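Local structure of malate oxidoreductase (Thermotoga maritima, 1VL6) at residues A[173-185]-A[353-367]. The protein probably catalyses the NAD-dependent oxidative decarboxylation of malate to pyruvate and carbon dioxide, as malic enzymes do. Sequence-based numbering, arbitrary orientation. Where two conformers were deposited one is given.
Sequences VVVSAAFLNALKL and VEAIARSCEPEPERI
Val173 meets Val353 and Ile356 where two helical segments of the NAD-binding domain, a Rossmann-type fold, pack together, 173-185 crossing 353-358 at -49°; the chain beyond the second runs on toward Leu185 and turns back at Glu363-Arg366, bringing Ile367 to Asn181. With CG1 anti to the backbone N (chi1 167°), Val173 lays that methyl 3.8 Å from Ile356 CD1, the two side chains crossing at about a right angle. Val353 is a knob in the hole formed by Val173, Ser176, Ala177 and Leu180. Ala177 lets the backbones come close, its CA 4.8 Å from that of Ala357, and its methyl lies against Ile356 CG2. Behind this interface, Phe291 of strand 289-292 touches both Ala178 and Ile367, whose CD1 also reaches the Ala178 methyl.

Asn181 bridges two parts of 353-367. Its ND2 gives one hydrogen to Ala357 O (2.9 Å, nearly straight at 176°) on an in-plane lone pair and the other to Ile367 O (2.9 Å); both acceptors lie in the amide plane, which fixes the amide's rotation, while Pro362 packs against CB and CG. A leucine here would probably leave these two carbonyls without their shared donor and weaken the tie between them. At the exposed edge, extended Lys184 forms a salt bridge with Glu361. Leu185 finishes the contact, CD1 3.9 Å from Pro362 CB and CD2 3.6 Å from Pro362 O.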
loop_
_atom_site.group_PDB
_atom_site.type_symbol
_atom_site.label_atom_id
_atom_site.label_comp_id
_atom_site.label_asym_id
_atom_site.label_seq_id
_atom_site.Cartn_x
_atom_site.Cartn_y
_atom_site.Cartn_z
ATOM N N VAL A 173 11.573 -30.720 -0.794
ATOM C CA VAL A 173 10.145 -30.908 -0.480
ATOM C C VAL A 173 9.321 -31.108 -1.751
ATOM O O VAL A 173 8.562 -32.070 -1.862
ATOM C CB VAL A 173 9.596 -29.742 0.331
ATOM C CG1 VAL A 173 8.072 -29.750 0.386
ATOM C CG2 VAL A 173 10.151 -29.812 1.717
ATOM N N VAL A 174 9.503 -30.228 -2.715
ATOM C CA VAL A 174 8.727 -30.310 -3.919
ATOM C C VAL A 174 9.111 -31.535 -4.751
ATOM O O VAL A 174 8.244 -32.210 -5.294
ATOM C CB VAL A 174 8.866 -29.037 -4.747
ATOM C CG1 VAL A 174 7.985 -29.095 -5.948
ATOM C CG2 VAL A 174 8.443 -27.868 -3.935
ATOM N N VAL A 175 10.389 -31.854 -4.842
ATOM C CA VAL A 175 10.807 -33.043 -5.610
ATOM C C VAL A 175 10.181 -34.297 -4.982
ATOM O O VAL A 175 9.676 -35.154 -5.675
ATOM C CB VAL A 175 12.305 -33.172 -5.604
ATOM C CG1 VAL A 175 12.759 -34.537 -6.114
ATOM C CG2 VAL A 175 12.966 -32.033 -6.428
ATOM N N SER A 176 10.172 -34.354 -3.654
ATOM C CA SER A 176 9.626 -35.461 -2.931
ATOM C C SER A 176 8.145 -35.607 -3.186
ATOM O O SER A 176 7.669 -36.720 -3.417
ATOM C CB SER A 176 9.854 -35.255 -1.449
ATOM O OG SER A 176 11.233 -35.381 -1.148
ATOM N N ALA A 177 7.379 -34.529 -3.140
ATOM C CA ALA A 177 5.947 -34.666 -3.414
ATOM C C ALA A 177 5.726 -35.130 -4.837
ATOM O O ALA A 177 4.907 -35.979 -5.087
ATOM C CB ALA A 177 5.226 -33.372 -3.185
ATOM N N ALA A 178 6.460 -34.551 -5.781
ATOM C CA ALA A 178 6.342 -34.952 -7.179
ATOM C C ALA A 178 6.660 -36.432 -7.293
ATOM O O ALA A 178 5.984 -37.166 -7.999
ATOM C CB ALA A 178 7.308 -34.131 -8.036
ATOM N N PHE A 179 7.715 -36.861 -6.601
ATOM C CA PHE A 179 8.156 -38.258 -6.674
ATOM C C PHE A 179 7.087 -39.186 -6.154
ATOM O O PHE A 179 6.739 -40.161 -6.796
ATOM C CB PHE A 179 9.401 -38.470 -5.861
ATOM C CG PHE A 179 9.732 -39.909 -5.635
ATOM C CD1 PHE A 179 10.373 -40.648 -6.602
ATOM C CD2 PHE A 179 9.459 -40.515 -4.438
ATOM C CE1 PHE A 179 10.733 -41.953 -6.373
ATOM C CE2 PHE A 179 9.813 -41.838 -4.221
ATOM C CZ PHE A 179 10.448 -42.547 -5.184
ATOM N N LEU A 180 6.536 -38.856 -4.993
ATOM C CA LEU A 180 5.442 -39.690 -4.430
ATOM C C LEU A 180 4.269 -39.867 -5.365
ATOM O O LEU A 180 3.745 -40.974 -5.508
ATOM C CB LEU A 180 4.940 -39.143 -3.106
ATOM C CG LEU A 180 5.992 -39.254 -1.996
ATOM C CD1 LEU A 180 5.548 -38.503 -0.767
ATOM C CD2 LEU A 180 6.299 -40.689 -1.637
ATOM N N ASN A 181 3.841 -38.788 -6.003
ATOM C CA ASN A 181 2.715 -38.865 -6.921
ATOM C C ASN A 181 3.077 -39.618 -8.209
ATOM O O ASN A 181 2.317 -40.454 -8.698
ATOM C CB ASN A 181 2.168 -37.477 -7.175
ATOM C CG ASN A 181 1.245 -36.998 -6.044
ATOM O OD1 ASN A 181 0.879 -37.748 -5.127
ATOM N ND2 ASN A 181 0.857 -35.753 -6.121
ATOM N N ALA A 182 4.252 -39.351 -8.739
ATOM C CA ALA A 182 4.690 -40.098 -9.900
ATOM C C ALA A 182 4.733 -41.613 -9.596
ATOM O O ALA A 182 4.311 -42.435 -10.394
ATOM C CB ALA A 182 6.067 -39.580 -10.359
ATOM N N LEU A 183 5.253 -41.951 -8.420
ATOM C CA LEU A 183 5.364 -43.331 -7.977
ATOM C C LEU A 183 3.995 -44.019 -7.917
ATOM O O LEU A 183 3.850 -45.134 -8.362
ATOM C CB LEU A 183 6.063 -43.392 -6.602
ATOM C CG LEU A 183 6.301 -44.792 -6.060
ATOM C CD1 LEU A 183 7.360 -45.483 -6.961
ATOM C CD2 LEU A 183 6.711 -44.824 -4.597
ATOM N N LYS A 184 3.015 -43.325 -7.378
ATOM C CA LYS A 184 1.676 -43.810 -7.338
ATOM C C LYS A 184 1.195 -44.153 -8.731
ATOM O O LYS A 184 0.658 -45.227 -8.932
ATOM C CB LYS A 184 0.765 -42.775 -6.672
ATOM C CG LYS A 184 -0.687 -43.139 -6.613
ATOM C CD LYS A 184 -1.516 -41.940 -6.024
ATOM C CE LYS A 184 -3.066 -42.128 -6.260
ATOM N NZ LYS A 184 -3.903 -40.895 -5.916
ATOM N N LEU A 185 1.364 -43.242 -9.680
ATOM C CA LEU A 185 0.907 -43.446 -11.054
ATOM C C LEU A 185 1.595 -44.617 -11.730
ATOM O O LEU A 185 1.011 -45.324 -12.500
ATOM C CB LEU A 185 1.148 -42.191 -11.889
ATOM C CG LEU A 185 0.234 -41.064 -11.428
ATOM C CD1 LEU A 185 0.598 -39.735 -12.021
ATOM C CD2 LEU A 185 -1.194 -41.425 -11.757
ATOM N N VAL A 353 5.627 -31.942 2.339
ATOM C CA VAL A 353 5.689 -32.893 1.220
ATOM C C VAL A 353 4.323 -33.487 0.991
ATOM O O VAL A 353 3.803 -33.409 -0.098
ATOM C CB VAL A 353 6.682 -34.011 1.464
ATOM C CG1 VAL A 353 6.479 -35.191 0.438
ATOM C CG2 VAL A 353 8.080 -33.458 1.413
ATOM N N GLU A 354 3.730 -34.022 2.042
ATOM C CA GLU A 354 2.418 -34.657 1.937
ATOM C C GLU A 354 1.298 -33.698 1.504
ATOM O O GLU A 354 0.388 -34.071 0.755
ATOM C CB GLU A 354 2.022 -35.308 3.269
ATOM C CG GLU A 354 2.944 -36.459 3.663
ATOM C CD GLU A 354 2.701 -37.716 2.856
ATOM O OE1 GLU A 354 1.661 -37.782 2.184
ATOM O OE2 GLU A 354 3.517 -38.656 2.946
ATOM N N ALA A 355 1.368 -32.480 1.995
ATOM C CA ALA A 355 0.361 -31.516 1.708
ATOM C C ALA A 355 0.413 -31.142 0.229
ATOM O O ALA A 355 -0.639 -31.055 -0.445
ATOM C CB ALA A 355 0.587 -30.327 2.602
ATOM N N ILE A 356 1.621 -30.967 -0.307
ATOM C CA ILE A 356 1.730 -30.659 -1.764
ATOM C C ILE A 356 1.202 -31.850 -2.605
ATOM O O ILE A 356 0.410 -31.687 -3.512
ATOM C CB ILE A 356 3.152 -30.300 -2.125
ATOM C CG1 ILE A 356 3.495 -28.937 -1.518
ATOM C CG2 ILE A 356 3.340 -30.283 -3.608
ATOM C CD1 ILE A 356 4.962 -28.711 -1.469
ATOM N N ALA A 357 1.585 -33.065 -2.226
ATOM C CA ALA A 357 1.180 -34.227 -3.006
ATOM C C ALA A 357 -0.323 -34.383 -3.013
ATOM O O ALA A 357 -0.893 -34.769 -4.011
ATOM C CB ALA A 357 1.829 -35.503 -2.504
ATOM N N ARG A 358 -0.975 -34.116 -1.895
ATOM C CA ARG A 358 -2.400 -34.400 -1.825
ATOM C C ARG A 358 -3.129 -33.194 -2.416
ATOM O O ARG A 358 -4.346 -33.191 -2.535
ATOM C CB ARG A 358 -2.874 -34.742 -0.400
ATOM C CG ARG A 358 -3.068 -33.537 0.480
ATOM C CD ARG A 358 -3.447 -33.822 1.938
ATOM N NE ARG A 358 -3.395 -32.555 2.693
ATOM C CZ ARG A 358 -4.355 -31.620 2.647
ATOM N NH1 ARG A 358 -5.439 -31.813 1.896
ATOM N NH2 ARG A 358 -4.233 -30.487 3.350
ATOM N N SER A 359 -2.403 -32.151 -2.795
ATOM C CA SER A 359 -3.108 -30.966 -3.245
ATOM C C SER A 359 -3.556 -31.100 -4.705
ATOM O O SER A 359 -3.965 -30.133 -5.305
ATOM C CB SER A 359 -2.272 -29.705 -2.951
ATOM O OG SER A 359 -2.346 -29.378 -1.546
ATOM N N CYS A 360 -3.476 -32.300 -5.290
ATOM C CA CYS A 360 -4.065 -32.529 -6.588
ATOM C C CYS A 360 -4.358 -33.967 -6.753
ATOM O O CYS A 360 -3.910 -34.761 -5.949
ATOM C CB CYS A 360 -3.098 -32.106 -7.671
ATOM S SG CYS A 360 -1.631 -33.155 -7.888
ATOM N N GLU A 361 -5.138 -34.306 -7.780
ATOM C CA GLU A 361 -5.298 -35.696 -8.218
ATOM C C GLU A 361 -4.260 -35.978 -9.354
ATOM O O GLU A 361 -4.307 -35.437 -10.463
ATOM C CB GLU A 361 -6.754 -35.954 -8.602
ATOM C CG GLU A 361 -7.135 -37.438 -8.688
ATOM C CD GLU A 361 -6.819 -38.222 -7.411
ATOM O OE1 GLU A 361 -7.328 -37.802 -6.332
ATOM O OE2 GLU A 361 -6.062 -39.239 -7.484
ATOM N N PRO A 362 -3.238 -36.754 -9.030
ATOM C CA PRO A 362 -2.135 -36.878 -9.949
ATOM C C PRO A 362 -2.533 -37.591 -11.224
ATOM O O PRO A 362 -3.311 -38.526 -11.195
ATOM C CB PRO A 362 -1.043 -37.590 -9.141
ATOM C CG PRO A 362 -1.709 -38.242 -8.023
ATOM C CD PRO A 362 -3.012 -37.516 -7.795
ATOM N N GLU A 363 -2.020 -37.070 -12.335
ATOM C CA GLU A 363 -2.091 -37.685 -13.649
ATOM C C GLU A 363 -0.704 -37.500 -14.270
ATOM O O GLU A 363 0.061 -36.636 -13.832
ATOM C CB GLU A 363 -3.158 -37.005 -14.532
ATOM C CG GLU A 363 -4.589 -36.967 -13.974
ATOM C CD GLU A 363 -5.229 -38.339 -13.804
ATOM O OE1 GLU A 363 -4.562 -39.391 -14.016
ATOM O OE2 GLU A 363 -6.410 -38.373 -13.458
ATOM N N PRO A 364 -0.367 -38.296 -15.277
ATOM C CA PRO A 364 0.928 -38.169 -15.930
ATOM C C PRO A 364 1.316 -36.742 -16.380
ATOM O O PRO A 364 2.479 -36.332 -16.246
ATOM C CB PRO A 364 0.789 -39.094 -17.133
ATOM C CG PRO A 364 -0.166 -40.128 -16.667
ATOM C CD PRO A 364 -1.174 -39.379 -15.870
ATOM N N GLU A 365 0.364 -35.994 -16.910
ATOM C CA GLU A 365 0.648 -34.624 -17.365
ATOM C C GLU A 365 0.452 -33.602 -16.264
ATOM O O GLU A 365 0.659 -32.410 -16.475
ATOM C CB GLU A 365 -0.197 -34.278 -18.556
ATOM C CG GLU A 365 0.152 -35.143 -19.771
ATOM C CD GLU A 365 1.443 -34.734 -20.491
ATOM O OE1 GLU A 365 1.401 -33.739 -21.250
ATOM O OE2 GLU A 365 2.501 -35.406 -20.325
ATOM N N ARG A 366 0.085 -34.069 -15.070
ATOM C CA ARG A 366 -0.040 -33.183 -13.929
ATOM C C ARG A 366 0.137 -33.949 -12.607
ATOM O O ARG A 366 -0.846 -34.349 -11.994
ATOM C CB ARG A 366 -1.395 -32.517 -14.011
ATOM C CG ARG A 366 -1.665 -31.548 -12.949
ATOM C CD ARG A 366 -3.141 -31.571 -12.489
ATOM N NE ARG A 366 -3.385 -30.543 -11.473
ATOM C CZ ARG A 366 -3.206 -29.234 -11.682
ATOM N NH1 ARG A 366 -2.787 -28.781 -12.869
ATOM N NH2 ARG A 366 -3.411 -28.365 -10.697
ATOM N N ILE A 367 1.399 -34.135 -12.192
ATOM C CA ILE A 367 1.748 -34.916 -10.968
ATOM C C ILE A 367 1.813 -34.094 -9.690
ATOM O O ILE A 367 1.894 -34.643 -8.592
ATOM C CB ILE A 367 3.069 -35.629 -11.158
ATOM C CG1 ILE A 367 4.237 -34.636 -11.150
ATOM C CG2 ILE A 367 3.019 -36.395 -12.444
ATOM C CD1 ILE A 367 5.609 -35.223 -11.497
#